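Local structure of putative GGDEF domain protein (Pseudomonas aeruginosa, 7E6G) at residues G130-V134 with L187-L193; Y133-M137 with T239-D244; L138-F142 with K251-D256; A165-L170 with R202-V207. The protein probably makes the second messenger cyclic di-GMP from two molecules of GTP as a magnesium-dependent diguanylate cyclase, here in complex with its activator SiaC. One frame throughout, in Å; residues are numbered along the deposited sequence.

Contact 1 of 4, residues G130-V134 with L187-L193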
loop_
_atom_site.group_PDB
_atom_site.type_symbol
_atom_site.label_atom_id
_atom_site.label_comp_id
_atom_site.label_asym_id
_atom_site.label_seq_id
_atom_site.Cartn_x
_atom_site.Cartn_y
_atom_site.Cartn_z
ATOM N N GLY A 130 19.744 -17.473 37.189
ATOM C CA GLY A 130 19.849 -17.597 38.599
ATOM C C GLY A 130 18.975 -16.832 39.531
ATOM O O GLY A 130 19.088 -16.946 40.665
ATOM N N GLN A 131 18.000 -16.193 38.981
ATOM C CA GLN A 131 17.060 -15.383 39.647
ATOM C C GLN A 131 15.806 -16.190 39.955
ATOM O O GLN A 131 15.167 -16.645 39.042
ATOM C CB GLN A 131 16.751 -14.248 38.666
ATOM C CG GLN A 131 16.869 -14.574 37.181
ATOM C CD GLN A 131 16.178 -13.603 36.273
ATOM O OE1 GLN A 131 15.059 -13.227 36.518
ATOM N NE2 GLN A 131 16.812 -13.241 35.185
ATOM N N SER A 132 15.461 -16.369 41.208
ATOM C CA SER A 132 14.324 -17.089 41.528
ATOM C C SER A 132 13.135 -16.300 41.811
ATOM O O SER A 132 13.122 -15.172 41.769
ATOM C CB SER A 132 14.593 -18.087 42.564
ATOM O OG SER A 132 14.743 -17.457 43.752
ATOM N N TYR A 133 12.058 -16.987 41.908
ATOM C CA TYR A 133 10.779 -16.372 42.225
ATOM C C TYR A 133 10.280 -16.913 43.558
ATOM O O TYR A 133 10.779 -17.919 44.074
ATOM C CB TYR A 133 9.738 -16.636 41.130
ATOM C CG TYR A 133 9.525 -18.105 40.879
ATOM C CD1 TYR A 133 10.289 -18.786 39.936
ATOM C CD2 TYR A 133 8.602 -18.828 41.628
ATOM C CE1 TYR A 133 10.118 -20.139 39.715
ATOM C CE2 TYR A 133 8.400 -20.180 41.410
ATOM C CZ TYR A 133 9.172 -20.834 40.451
ATOM O OH TYR A 133 8.986 -22.179 40.246
ATOM N N VAL A 134 9.289 -16.240 44.125
ATOM C CA VAL A 134 8.620 -16.813 45.287
ATOM C C VAL A 134 7.166 -17.087 44.927
ATOM O O VAL A 134 6.584 -16.474 44.029
ATOM C CB VAL A 134 8.739 -15.930 46.555
ATOM C CG1 VAL A 134 10.176 -15.410 46.718
ATOM C CG2 VAL A 134 7.740 -14.796 46.539
ATOM N N LEU A 187 2.592 -15.297 42.223
ATOM C CA LEU A 187 3.939 -15.504 41.718
ATOM C C LEU A 187 4.676 -14.171 41.746
ATOM O O LEU A 187 4.281 -13.210 41.066
ATOM C CB LEU A 187 3.924 -16.084 40.310
ATOM C CG LEU A 187 5.306 -16.176 39.663
ATOM C CD1 LEU A 187 6.041 -17.380 40.144
ATOM C CD2 LEU A 187 5.132 -16.265 38.166
ATOM N N LEU A 188 5.732 -14.100 42.550
ATOM C CA LEU A 188 6.579 -12.915 42.527
ATOM C C LEU A 188 7.862 -13.266 41.792
ATOM O O LEU A 188 8.740 -13.948 42.353
ATOM C CB LEU A 188 6.884 -12.407 43.940
ATOM C CG LEU A 188 5.722 -12.363 44.923
ATOM C CD1 LEU A 188 6.135 -11.613 46.183
ATOM C CD2 LEU A 188 4.520 -11.720 44.281
ATOM N N PRO A 189 8.011 -12.842 40.544
ATOM C CA PRO A 189 9.190 -13.221 39.770
ATOM C C PRO A 189 10.389 -12.380 40.163
ATOM O O PRO A 189 10.261 -11.231 40.595
ATOM C CB PRO A 189 8.764 -12.939 38.326
ATOM C CG PRO A 189 7.801 -11.809 38.451
ATOM C CD PRO A 189 7.123 -11.931 39.800
ATOM N N GLN A 190 11.566 -12.984 40.007
ATOM C CA GLN A 190 12.828 -12.329 40.331
ATOM C C GLN A 190 12.756 -11.665 41.698
ATOM O O GLN A 190 13.047 -10.479 41.861
ATOM C CB GLN A 190 13.214 -11.326 39.243
ATOM C CG GLN A 190 13.160 -11.911 37.843
ATOM C CD GLN A 190 13.389 -10.878 36.776
ATOM O OE1 GLN A 190 12.527 -10.647 35.925
ATOM N NE2 GLN A 190 14.561 -10.256 36.798
ATOM N N THR A 191 12.335 -12.446 42.682
ATOM C CA THR A 191 12.151 -11.963 44.040
ATOM C C THR A 191 12.642 -13.035 44.994
ATOM O O THR A 191 12.466 -14.230 44.741
ATOM C CB THR A 191 10.671 -11.603 44.314
ATOM O OG1 THR A 191 10.212 -10.636 43.354
ATOM C CG2 THR A 191 10.491 -11.049 45.716
ATOM N N ARG A 192 13.309 -12.603 46.052
ATOM C CA ARG A 192 13.686 -13.492 47.138
ATOM C C ARG A 192 12.807 -13.258 48.370
ATOM O O ARG A 192 12.250 -12.172 48.579
ATOM C CB ARG A 192 15.176 -13.317 47.491
ATOM C CG ARG A 192 16.116 -14.211 46.656
ATOM C CD ARG A 192 17.232 -13.420 45.968
ATOM N NE ARG A 192 16.731 -12.343 45.108
ATOM C CZ ARG A 192 16.229 -12.496 43.880
ATOM N NH1 ARG A 192 16.132 -13.704 43.327
ATOM N NH2 ARG A 192 15.810 -11.428 43.205
ATOM N N LEU A 193 12.713 -14.308 49.199
ATOM C CA LEU A 193 11.839 -14.327 50.375
ATOM C C LEU A 193 11.881 -13.026 51.161
ATOM O O LEU A 193 10.839 -12.465 51.524
ATOM C CB LEU A 193 12.243 -15.489 51.277
ATOM C CG LEU A 193 11.144 -16.373 51.830
ATOM C CD1 LEU A 193 10.097 -16.644 50.748
ATOM C CD2 LEU A 193 11.726 -17.663 52.426
#
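In the central sheet of the GGDEF domain, the loop leaving helix 112-128 turns into the middle strand, 134-140, and meets the end of its antiparallel neighbour, strand 183-188. Backbone hydrogen bonds set the register. Val134 and Leu188 form a hydrogen-bonded antiparallel pair, with Val134 N to Leu188 O and Leu188 N to Val134 O both 2.9 Å and their CA atoms 5.2 Å apart. Past this pair segment 187-193 leaves the strand, and Gln190, with positive phi, turns the backbone, yet Thr191 N still reaches Ser132 O at 3.0 Å. The turn is held from within by Thr191 OG1, which donates to Pro189 O at 2.8 Å and is also hydrogen-bonded to Arg171.

Apolar packing falls on both faces of the sheet. Val134 and Leu188 share one face, CG2 of the valine lying 3.6 Å from CG of the leucine, and Ala196 of helix 193-208 packs on both. Tyr133 and Leu187 serve the other face, beside helix 112-128, where the tyrosine hydroxyl bonds to Asn123 and its ring stacks with His230; Tyr133 CD2 is 3.3 Å from Leu187 CD1. Val134 buries more area here than any other residue of the pair, because its second methyl also follows the chain toward helix 193-208: Val134 CG1 lies 3.2 Å from Thr191 O and 4.2 Å from Leu193 CD1.

Contact 2 of 4, residues Y133-M137 with T239-D244; sequences YVLAM and TVNRAD
Strand 134-137 runs extended across helix 239-244, the two axes approaching to 7.9 Å with a crossing angle of -45°, so both point roughly the same way. This is alpha/beta packing in the GGDEF domain: helix 236-252 lies against one face of the central sheet, over its middle strand. The closest CA pair is Met137 and Ala243, 6.1 Å apart. Helical turns are closed by Ala243 N to Thr239 O (3.0 Å) and Asp244 N to Val240 O (2.9 Å).

From the strand, Leu135 and Met137 point toward the helix; Val134 and Ala136 point away. Leu135 (chi1 -134°, between wells) sets CD2 3.6 Å from Thr239 CG2 and 3.7 Å from Val240 CG2, while its CB is 4.2 Å from Ala243 CB. The small alanine lets the helix sit close to the strand. Tyr133, chi1 p, brings its OH to 3.5 Å from Thr239 OG1, but their stronger partners are Asn123 and His230 respectively. Asp244 forms a salt bridge with Arg213 of the second subunit, which also packs on Met137. That methionine is extended through chi1 and chi2 (both t) and turns at chi3 (m), placing CE 3.7 Å from Val240 CG1 and SD 3.1 Å from Asp244 OD1.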
loop_
_atom_site.group_PDB
_atom_site.type_symbol
_atom_site.label_atom_id
_atom_site.label_comp_id
_atom_site.label_asym_id
_atom_site.label_seq_id
_atom_site.Cartn_x
_atom_site.Cartn_y
_atom_site.Cartn_z
ATOM N N TYR A 133 12.058 -16.987 41.908
ATOM C CA TYR A 133 10.779 -16.372 42.225
ATOM C C TYR A 133 10.280 -16.913 43.558
ATOM O O TYR A 133 10.779 -17.919 44.074
ATOM C CB TYR A 133 9.738 -16.636 41.130
ATOM C CG TYR A 133 9.525 -18.105 40.879
ATOM C CD1 TYR A 133 10.289 -18.786 39.936
ATOM C CD2 TYR A 133 8.602 -18.828 41.628
ATOM C CE1 TYR A 133 10.118 -20.139 39.715
ATOM C CE2 TYR A 133 8.400 -20.180 41.410
ATOM C CZ TYR A 133 9.172 -20.834 40.451
ATOM O OH TYR A 133 8.986 -22.179 40.246
ATOM N N VAL A 134 9.289 -16.240 44.125
ATOM C CA VAL A 134 8.620 -16.813 45.287
ATOM C C VAL A 134 7.166 -17.087 44.927
ATOM O O VAL A 134 6.584 -16.474 44.029
ATOM C CB VAL A 134 8.739 -15.930 46.555
ATOM C CG1 VAL A 134 10.176 -15.410 46.718
ATOM C CG2 VAL A 134 7.740 -14.796 46.539
ATOM N N LEU A 135 6.599 -18.051 45.630
ATOM C CA LEU A 135 5.255 -18.550 45.407
ATOM C C LEU A 135 4.486 -18.408 46.710
ATOM O O LEU A 135 4.939 -18.892 47.753
ATOM C CB LEU A 135 5.318 -20.020 44.986
ATOM C CG LEU A 135 4.505 -20.540 43.816
ATOM C CD1 LEU A 135 4.727 -19.663 42.595
ATOM C CD2 LEU A 135 4.950 -21.967 43.566
ATOM N N ALA A 136 3.334 -17.747 46.663
ATOM C CA ALA A 136 2.456 -17.639 47.827
ATOM C C ALA A 136 1.093 -18.214 47.458
ATOM O O ALA A 136 0.470 -17.768 46.501
ATOM C CB ALA A 136 2.346 -16.184 48.286
ATOM N N MET A 137 0.643 -19.226 48.180
ATOM C CA MET A 137 -0.650 -19.842 47.916
ATOM C C MET A 137 -1.610 -19.501 49.051
ATOM O O MET A 137 -1.344 -19.792 50.220
ATOM C CB MET A 137 -0.531 -21.354 47.739
ATOM C CG MET A 137 -1.744 -21.970 47.024
ATOM S SD MET A 137 -1.584 -23.757 46.866
ATOM C CE MET A 137 -0.467 -23.876 45.456
ATOM N N THR A 239 7.912 -26.870 43.490
ATOM C CA THR A 239 7.701 -25.573 44.126
ATOM C C THR A 239 6.247 -25.391 44.548
ATOM O O THR A 239 5.965 -25.034 45.702
ATOM C CB THR A 239 8.101 -24.445 43.186
ATOM O OG1 THR A 239 9.306 -24.794 42.500
ATOM C CG2 THR A 239 8.304 -23.165 43.972
ATOM N N VAL A 240 5.311 -25.575 43.607
ATOM C CA VAL A 240 3.899 -25.442 43.953
ATOM C C VAL A 240 3.551 -26.367 45.114
ATOM O O VAL A 240 2.892 -25.952 46.074
ATOM C CB VAL A 240 3.006 -25.702 42.727
ATOM C CG1 VAL A 240 1.563 -25.883 43.156
ATOM C CG2 VAL A 240 3.128 -24.550 41.728
ATOM N N ASN A 241 4.022 -27.616 45.066
ATOM C CA ASN A 241 3.715 -28.568 46.131
ATOM C C ASN A 241 4.208 -28.073 47.486
ATOM O O ASN A 241 3.525 -28.240 48.502
ATOM C CB ASN A 241 4.318 -29.933 45.803
ATOM C CG ASN A 241 3.453 -30.737 44.844
ATOM O OD1 ASN A 241 2.460 -30.237 44.295
ATOM N ND2 ASN A 241 3.830 -31.989 44.629
ATOM N N ARG A 242 5.391 -27.456 47.530
ATOM C CA ARG A 242 5.888 -27.000 48.826
ATOM C C ARG A 242 5.093 -25.801 49.329
ATOM O O ARG A 242 4.782 -25.716 50.528
ATOM C CB ARG A 242 7.373 -26.669 48.758
ATOM C CG ARG A 242 8.032 -26.665 50.145
ATOM C CD ARG A 242 9.376 -25.952 50.136
ATOM N NE ARG A 242 9.926 -25.955 48.787
ATOM C CZ ARG A 242 10.517 -27.006 48.210
ATOM N NH1 ARG A 242 10.671 -28.164 48.855
ATOM N NH2 ARG A 242 10.957 -26.882 46.970
ATOM N N ALA A 243 4.755 -24.867 48.434
ATOM C CA ALA A 243 3.881 -23.766 48.831
ATOM C C ALA A 243 2.566 -24.298 49.386
ATOM O O ALA A 243 2.042 -23.798 50.392
ATOM C CB ALA A 243 3.630 -22.846 47.637
ATOM N N ASP A 244 2.044 -25.341 48.753
ATOM C CA ASP A 244 0.793 -25.951 49.167
ATOM C C ASP A 244 0.910 -26.598 50.543
ATOM O O ASP A 244 -0.004 -26.511 51.371
ATOM C CB ASP A 244 0.412 -26.978 48.119
ATOM C CG ASP A 244 -1.009 -27.327 48.169
ATOM O OD1 ASP A 244 -1.760 -26.828 47.309
ATOM O OD2 ASP A 244 -1.377 -28.094 49.074
#

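Contact 3 of 4, residues L138-F142 with K251-D256. With MG (magnesium ion), chain G; G2P (phosphomethylphosphonic acid guanylate ester), chain H.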
loop_
_atom_site.group_PDB
_atom_site.type_symbol
_atom_site.label_atom_id
_atom_site.label_comp_id
_atom_site.label_asym_id
_atom_site.label_seq_id
_atom_site.Cartn_x
_atom_site.Cartn_y
_atom_site.Cartn_z
ATOM N N LEU A 138 -2.730 -18.917 48.692
ATOM C CA LEU A 138 -3.662 -18.286 49.602
ATOM C C LEU A 138 -4.989 -19.029 49.503
ATOM O O LEU A 138 -5.432 -19.357 48.408
ATOM C CB LEU A 138 -3.794 -16.811 49.204
ATOM C CG LEU A 138 -4.407 -15.745 50.097
ATOM C CD1 LEU A 138 -3.451 -14.578 50.254
ATOM C CD2 LEU A 138 -5.732 -15.288 49.484
ATOM N N ASP A 139 -5.601 -19.335 50.643
ATOM C CA ASP A 139 -6.858 -20.081 50.691
ATOM C C ASP A 139 -7.778 -19.381 51.679
ATOM O O ASP A 139 -7.380 -19.132 52.821
ATOM C CB ASP A 139 -6.622 -21.542 51.107
ATOM C CG ASP A 139 -7.914 -22.361 51.211
ATOM O OD1 ASP A 139 -8.858 -21.958 51.931
ATOM O OD2 ASP A 139 -7.977 -23.449 50.591
ATOM N N VAL A 140 -9.009 -19.092 51.248
ATOM C CA VAL A 140 -9.936 -18.315 52.065
ATOM C C VAL A 140 -10.417 -19.142 53.257
ATOM O O VAL A 140 -10.799 -20.315 53.124
ATOM C CB VAL A 140 -11.109 -17.813 51.210
ATOM C CG1 VAL A 140 -12.084 -16.996 52.063
ATOM C CG2 VAL A 140 -10.585 -16.967 50.064
ATOM N N ASP A 141 -10.395 -18.529 54.439
ATOM C CA ASP A 141 -10.823 -19.210 55.655
ATOM C C ASP A 141 -12.340 -19.141 55.795
ATOM O O ASP A 141 -12.930 -18.062 55.676
ATOM C CB ASP A 141 -10.160 -18.583 56.881
ATOM C CG ASP A 141 -8.648 -18.657 56.840
ATOM O OD1 ASP A 141 -8.097 -19.664 56.369
ATOM O OD2 ASP A 141 -7.992 -17.711 57.313
ATOM N N PHE A 142 -12.966 -20.299 56.039
ATOM C CA PHE A 142 -14.395 -20.400 56.356
ATOM C C PHE A 142 -15.279 -19.837 55.241
ATOM O O PHE A 142 -16.362 -19.302 55.499
ATOM C CB PHE A 142 -14.711 -19.719 57.695
ATOM C CG PHE A 142 -13.907 -20.256 58.859
ATOM C CD1 PHE A 142 -13.986 -21.600 59.221
ATOM C CD2 PHE A 142 -13.076 -19.422 59.590
ATOM C CE1 PHE A 142 -13.253 -22.098 60.289
ATOM C CE2 PHE A 142 -12.344 -19.916 60.661
ATOM C CZ PHE A 142 -12.433 -21.257 61.009
ATOM N N LYS A 251 -3.073 -23.778 57.754
ATOM C CA LYS A 251 -4.455 -24.124 58.057
ATOM C C LYS A 251 -4.565 -24.938 59.336
ATOM O O LYS A 251 -5.496 -24.742 60.122
ATOM C CB LYS A 251 -5.075 -24.882 56.891
ATOM C CG LYS A 251 -6.426 -24.322 56.498
ATOM C CD LYS A 251 -6.306 -23.466 55.247
ATOM C CE LYS A 251 -7.625 -23.324 54.517
ATOM N NZ LYS A 251 -8.084 -21.969 54.316
ATOM N N ARG A 252 -3.629 -25.863 59.556
ATOM C CA ARG A 252 -3.665 -26.697 60.752
ATOM C C ARG A 252 -3.334 -25.902 62.006
ATOM O O ARG A 252 -3.778 -26.267 63.101
ATOM C CB ARG A 252 -2.692 -27.855 60.596
ATOM C CG ARG A 252 -3.126 -28.863 59.573
ATOM C CD ARG A 252 -2.118 -29.988 59.502
ATOM N NE ARG A 252 -2.690 -31.181 58.892
ATOM C CZ ARG A 252 -1.978 -32.094 58.240
ATOM N NH1 ARG A 252 -0.661 -31.940 58.121
ATOM N NH2 ARG A 252 -2.579 -33.161 57.716
ATOM N N SER A 253 -2.576 -24.813 61.866
ATOM C CA SER A 253 -2.098 -24.025 62.994
ATOM C C SER A 253 -3.027 -22.872 63.358
ATOM O O SER A 253 -2.627 -21.996 64.125
ATOM C CB SER A 253 -0.689 -23.496 62.700
ATOM O OG SER A 253 -0.715 -22.276 61.978
ATOM N N GLY A 254 -4.238 -22.830 62.809
ATOM C CA GLY A 254 -5.223 -21.887 63.303
ATOM C C GLY A 254 -5.777 -20.783 62.413
ATOM O O GLY A 254 -6.595 -19.989 62.888
ATOM N N ARG A 255 -5.348 -20.687 61.156
ATOM C CA ARG A 255 -5.961 -19.749 60.207
ATOM C C ARG A 255 -5.652 -18.271 60.464
ATOM O O ARG A 255 -5.172 -17.903 61.536
ATOM C CB ARG A 255 -7.477 -19.980 60.155
ATOM C CG ARG A 255 -7.788 -21.408 59.708
ATOM C CD ARG A 255 -9.271 -21.678 59.531
ATOM N NE ARG A 255 -9.524 -22.904 58.763
ATOM C CZ ARG A 255 -9.476 -24.144 59.260
ATOM N NH1 ARG A 255 -9.156 -24.350 60.542
ATOM N NH2 ARG A 255 -9.742 -25.181 58.464
ATOM N N ASP A 256 -5.899 -17.420 59.462
ATOM C CA ASP A 256 -5.322 -16.073 59.408
ATOM C C ASP A 256 -3.820 -16.116 59.671
ATOM O O ASP A 256 -3.245 -15.186 60.238
ATOM C CB ASP A 256 -6.012 -15.119 60.386
ATOM C CG ASP A 256 -5.855 -13.638 59.999
ATOM O OD1 ASP A 256 -5.249 -13.329 58.930
ATOM O OD2 ASP A 256 -6.359 -12.788 60.790
HETATM MG MG MG G . -11.158 -22.400 52.245
HETATM P PG G2P H . -11.238 -23.616 55.400
HETATM O O1G G2P H . -10.149 -23.354 54.724
HETATM O O2G G2P H . -11.517 -22.697 56.277
HETATM O O3G G2P H . -11.332 -24.860 55.869
HETATM O O3B G2P H . -12.244 -23.539 54.250
HETATM P PB G2P H . -13.786 -23.530 53.952
HETATM O O1B G2P H . -13.907 -22.403 53.320
HETATM O O2B G2P H . -14.583 -23.701 55.002
HETATM C C3A G2P H . -14.251 -24.828 52.906
HETATM P PA G2P H . -13.477 -25.287 51.536
HETATM O O1A G2P H . -13.475 -26.523 52.171
HETATM O O2A G2P H . -12.450 -24.300 51.743
HETATM O "O5'" G2P H . -14.760 -24.855 50.928
HETATM C "C5'" G2P H . -14.905 -23.664 50.163
HETATM C "C4'" G2P H . -16.230 -23.585 49.474
HETATM O "O4'" G2P H . -15.906 -22.982 48.354
HETATM C "C3'" G2P H . -16.576 -24.866 48.932
HETATM O "O3'" G2P H . -17.730 -25.272 49.558
HETATM C "C2'" G2P H . -16.773 -24.528 47.508
HETATM O "O2'" G2P H . -17.849 -25.107 46.898
HETATM C "C1'" G2P H . -16.965 -23.124 47.581
HETATM N N9 G2P H . -16.735 -22.488 46.340
HETATM C C8 G2P H . -15.886 -22.998 45.511
HETATM N N7 G2P H . -15.814 -22.280 44.436
HETATM C C5 G2P H . -16.596 -21.299 44.562
HETATM C C6 G2P H . -16.859 -20.291 43.769
HETATM O O6 G2P H . -16.369 -20.137 42.697
HETATM N N1 G2P H . -17.761 -19.345 44.182
HETATM C C2 G2P H . -18.349 -19.499 45.381
HETATM N N2 G2P H . -19.146 -18.634 45.732
HETATM N N3 G2P H . -18.052 -20.543 46.137
HETATM C C4 G2P H . -17.166 -21.424 45.754
#
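Leu138, the first residue here, points away from the 251-256 segment and packs on Met166 of helix 152-168. Asp139 points toward segment 251-256 and does double duty: its OD1 binds magnesium at 2.4 Å and forms a salt bridge with Lys251 NZ at 2.5 Å, while OD2 is paired with Arg213 of the second subunit. Val140 supplies its backbone, O lying 2.3 Å from the metal and accepting a weak hydrogen bond from Lys251 NZ at 3.4 Å. Asp141 ties both ends of the second segment: OD1 makes a salt bridge with Lys251 NZ at 3.1 Å and also bonds to Ser224, and OD2 accepts Asp256 N at 3.0 Å and bonds to Thr222. With Phe142 the chain turns, phi positive, and its N donates to G2P O2G at 2.8 Å. Its ring lies against the Arg255 side chain, CZ 3.5 Å from CD and NE over one ring face. Arg255 in turn grips the terminal phosphate, NE to O2G at 3.2 Å and NH2 to O3G at 3.1 Å. Glu182 completes the magnesium site; Asn147, Asp156 and Arg178 also bind G2P. Together these residues form the part of the GGDEF active site that holds the metal and terminal phosphate.

Contact 4 of 4, residues A165-L170 with R202-V207; sequences AMESEL and RVRDSV
Two helices on the same face of the GGDEF sheet meet near the end of one of them: 165-170 closes helix 152-168, while 202-207 is regular helix within 193-208. Ala165 to Glu167 are helical; Ser168 has phi/psi -72/-22, Glu169 -102/7, and Leu170 is extended (-98/151). Bring Met166 CA to 5.3 Å from Val203 CA and Ala165 CA to 5.5 Å from Ser206 CA. In the second segment Ser206 N bonds to Arg202 O at 2.9 Å and Val207 N to Val203 O at 3.0 Å.

Toward the end of the first segment the amides reach back three residues: Glu169 N to Met166 O at 3.1 Å, with a weak Ser168 N to Ala165 O at 3.2 Å. Ala165 O has a second donor across the interface, the hydroxyl of Ser206 (chi1 -149°). Arg202 NH1 approaches Glu169 O to 3.3 Å and remains 4.1 Å from Glu169 OE2, beyond a salt bridge.

Nearer the sheet than these polar groups, Val203 and Val207 (both chi1 t) pack on Met166, whose CG is 3.6 Å from Val203 CG1 and 3.7 Å from Val207 CG2; Leu170 CD2 lies 3.7 Å from Val203 CG2. The one clear hydrogen bond between the segments runs from Ser206 OG to Ala165 O, 3.0 Å.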
loop_
_atom_site.group_PDB
_atom_site.type_symbol
_atom_site.label_atom_id
_atom_site.label_comp_id
_atom_site.label_asym_id
_atom_site.label_seq_id
_atom_site.Cartn_x
_atom_site.Cartn_y
_atom_site.Cartn_z
ATOM N N ALA A 165 -8.297 -6.417 45.755
ATOM C CA ALA A 165 -7.444 -5.979 46.850
ATOM C C ALA A 165 -6.036 -6.514 46.690
ATOM O O ALA A 165 -5.063 -5.775 46.884
ATOM C CB ALA A 165 -8.030 -6.422 48.190
ATOM N N MET A 166 -5.903 -7.793 46.333
ATOM C CA MET A 166 -4.569 -8.365 46.197
ATOM C C MET A 166 -3.822 -7.729 45.036
ATOM O O MET A 166 -2.655 -7.343 45.184
ATOM C CB MET A 166 -4.647 -9.886 46.045
ATOM C CG MET A 166 -5.013 -10.564 47.357
ATOM S SD MET A 166 -4.965 -12.363 47.299
ATOM C CE MET A 166 -5.988 -12.639 45.844
ATOM N N GLU A 167 -4.487 -7.565 43.887
ATOM C CA GLU A 167 -3.826 -6.930 42.753
ATOM C C GLU A 167 -3.384 -5.507 43.073
ATOM O O GLU A 167 -2.385 -5.034 42.522
ATOM C CB GLU A 167 -4.745 -6.932 41.543
ATOM C CG GLU A 167 -4.830 -8.269 40.897
ATOM C CD GLU A 167 -3.638 -8.560 39.998
ATOM O OE1 GLU A 167 -3.832 -8.671 38.768
ATOM O OE2 GLU A 167 -2.504 -8.675 40.521
ATOM N N SER A 168 -4.096 -4.812 43.960
ATOM C CA SER A 168 -3.714 -3.436 44.260
ATOM C C SER A 168 -2.431 -3.312 45.081
ATOM O O SER A 168 -1.813 -2.246 45.060
ATOM C CB SER A 168 -4.838 -2.716 44.992
ATOM O OG SER A 168 -4.656 -1.310 44.885
ATOM N N GLU A 169 -2.025 -4.342 45.819
ATOM C CA GLU A 169 -0.806 -4.278 46.621
ATOM C C GLU A 169 0.373 -4.991 45.979
ATOM O O GLU A 169 1.404 -5.150 46.637
ATOM C CB GLU A 169 -1.024 -4.879 48.017
ATOM C CG GLU A 169 -2.108 -4.206 48.860
ATOM C CD GLU A 169 -1.813 -2.753 49.211
ATOM O OE1 GLU A 169 -2.778 -1.948 49.135
ATOM O OE2 GLU A 169 -0.647 -2.429 49.574
ATOM N N LEU A 170 0.238 -5.463 44.746
ATOM C CA LEU A 170 1.302 -6.191 44.071
ATOM C C LEU A 170 2.097 -5.269 43.145
ATOM O O LEU A 170 1.573 -4.274 42.628
ATOM C CB LEU A 170 0.725 -7.359 43.270
ATOM C CG LEU A 170 0.165 -8.528 44.080
ATOM C CD1 LEU A 170 -0.281 -9.605 43.124
ATOM C CD2 LEU A 170 1.229 -9.057 45.013
ATOM N N ARG A 202 1.556 -6.815 53.009
ATOM C CA ARG A 202 0.628 -5.793 52.530
ATOM C C ARG A 202 -0.573 -6.418 51.828
ATOM O O ARG A 202 -1.694 -5.917 51.933
ATOM C CB ARG A 202 1.347 -4.826 51.601
ATOM C CG ARG A 202 1.788 -3.569 52.307
ATOM C CD ARG A 202 2.371 -2.566 51.338
ATOM N NE ARG A 202 3.742 -2.926 50.998
ATOM C CZ ARG A 202 4.108 -3.369 49.805
ATOM N NH1 ARG A 202 3.195 -3.494 48.837
ATOM N NH2 ARG A 202 5.378 -3.682 49.588
ATOM N N VAL A 203 -0.348 -7.516 51.110
ATOM C CA VAL A 203 -1.441 -8.264 50.501
ATOM C C VAL A 203 -2.396 -8.784 51.567
ATOM O O VAL A 203 -3.631 -8.711 51.420
ATOM C CB VAL A 203 -0.858 -9.403 49.660
ATOM C CG1 VAL A 203 -1.950 -10.356 49.213
ATOM C CG2 VAL A 203 -0.109 -8.800 48.493
ATOM N N ARG A 204 -1.843 -9.315 52.660
ATOM C CA ARG A 204 -2.704 -9.847 53.704
ATOM C C ARG A 204 -3.419 -8.740 54.452
ATOM O O ARG A 204 -4.578 -8.912 54.822
ATOM C CB ARG A 204 -1.915 -10.733 54.652
ATOM C CG ARG A 204 -1.068 -11.718 53.890
ATOM C CD ARG A 204 -0.701 -12.912 54.721
ATOM N NE ARG A 204 -0.320 -12.566 56.082
ATOM C CZ ARG A 204 -0.914 -13.062 57.155
ATOM N NH1 ARG A 204 -0.503 -12.701 58.364
ATOM N NH2 ARG A 204 -1.927 -13.916 57.011
ATOM N N ASP A 205 -2.774 -7.594 54.669
ATOM C CA ASP A 205 -3.511 -6.451 55.198
ATOM C C ASP A 205 -4.646 -6.082 54.256
ATOM O O ASP A 205 -5.774 -5.823 54.689
ATOM C CB ASP A 205 -2.585 -5.245 55.410
ATOM C CG ASP A 205 -1.487 -5.503 56.443
ATOM O OD1 ASP A 205 -1.512 -6.560 57.135
ATOM O OD2 ASP A 205 -0.581 -4.632 56.544
ATOM N N SER A 206 -4.360 -6.057 52.954
ATOM C CA SER A 206 -5.374 -5.704 51.975
ATOM C C SER A 206 -6.605 -6.580 52.138
ATOM O O SER A 206 -7.730 -6.074 52.267
ATOM C CB SER A 206 -4.789 -5.841 50.572
ATOM O OG SER A 206 -5.394 -4.911 49.703
ATOM N N VAL A 207 -6.401 -7.904 52.171
ATOM C CA VAL A 207 -7.524 -8.828 52.321
ATOM C C VAL A 207 -8.205 -8.627 53.670
ATOM O O VAL A 207 -9.436 -8.542 53.755
ATOM C CB VAL A 207 -7.063 -10.284 52.123
ATOM C CG1 VAL A 207 -8.194 -11.262 52.423
ATOM C CG2 VAL A 207 -6.602 -10.478 50.702
#

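Strand 134-140 ties three of the contacts together. Contact 1 fixes its beginning, contact 2 lays helix 236-252 along its middle, and contact 3 uses its end to hold magnesium and nucleotide, 24 Å from contact 1 between centres. Contacts 1 and 2 share Tyr133 and Val134 and touch where Leu187 CD1 lies 3.6 Å from Leu135 CD1. Contact 4 occupies the other face of the sheet from contact 2, their nearest atoms about 7 Å apart, yet it reaches the strand through Met166 SD, 3.7 Å from Leu138 CD2 of contact 3. Its Val207 side chain stays about 12 Å from the bound G2P. Contacts 2 and 3 both meet Arg213 of the second subunit.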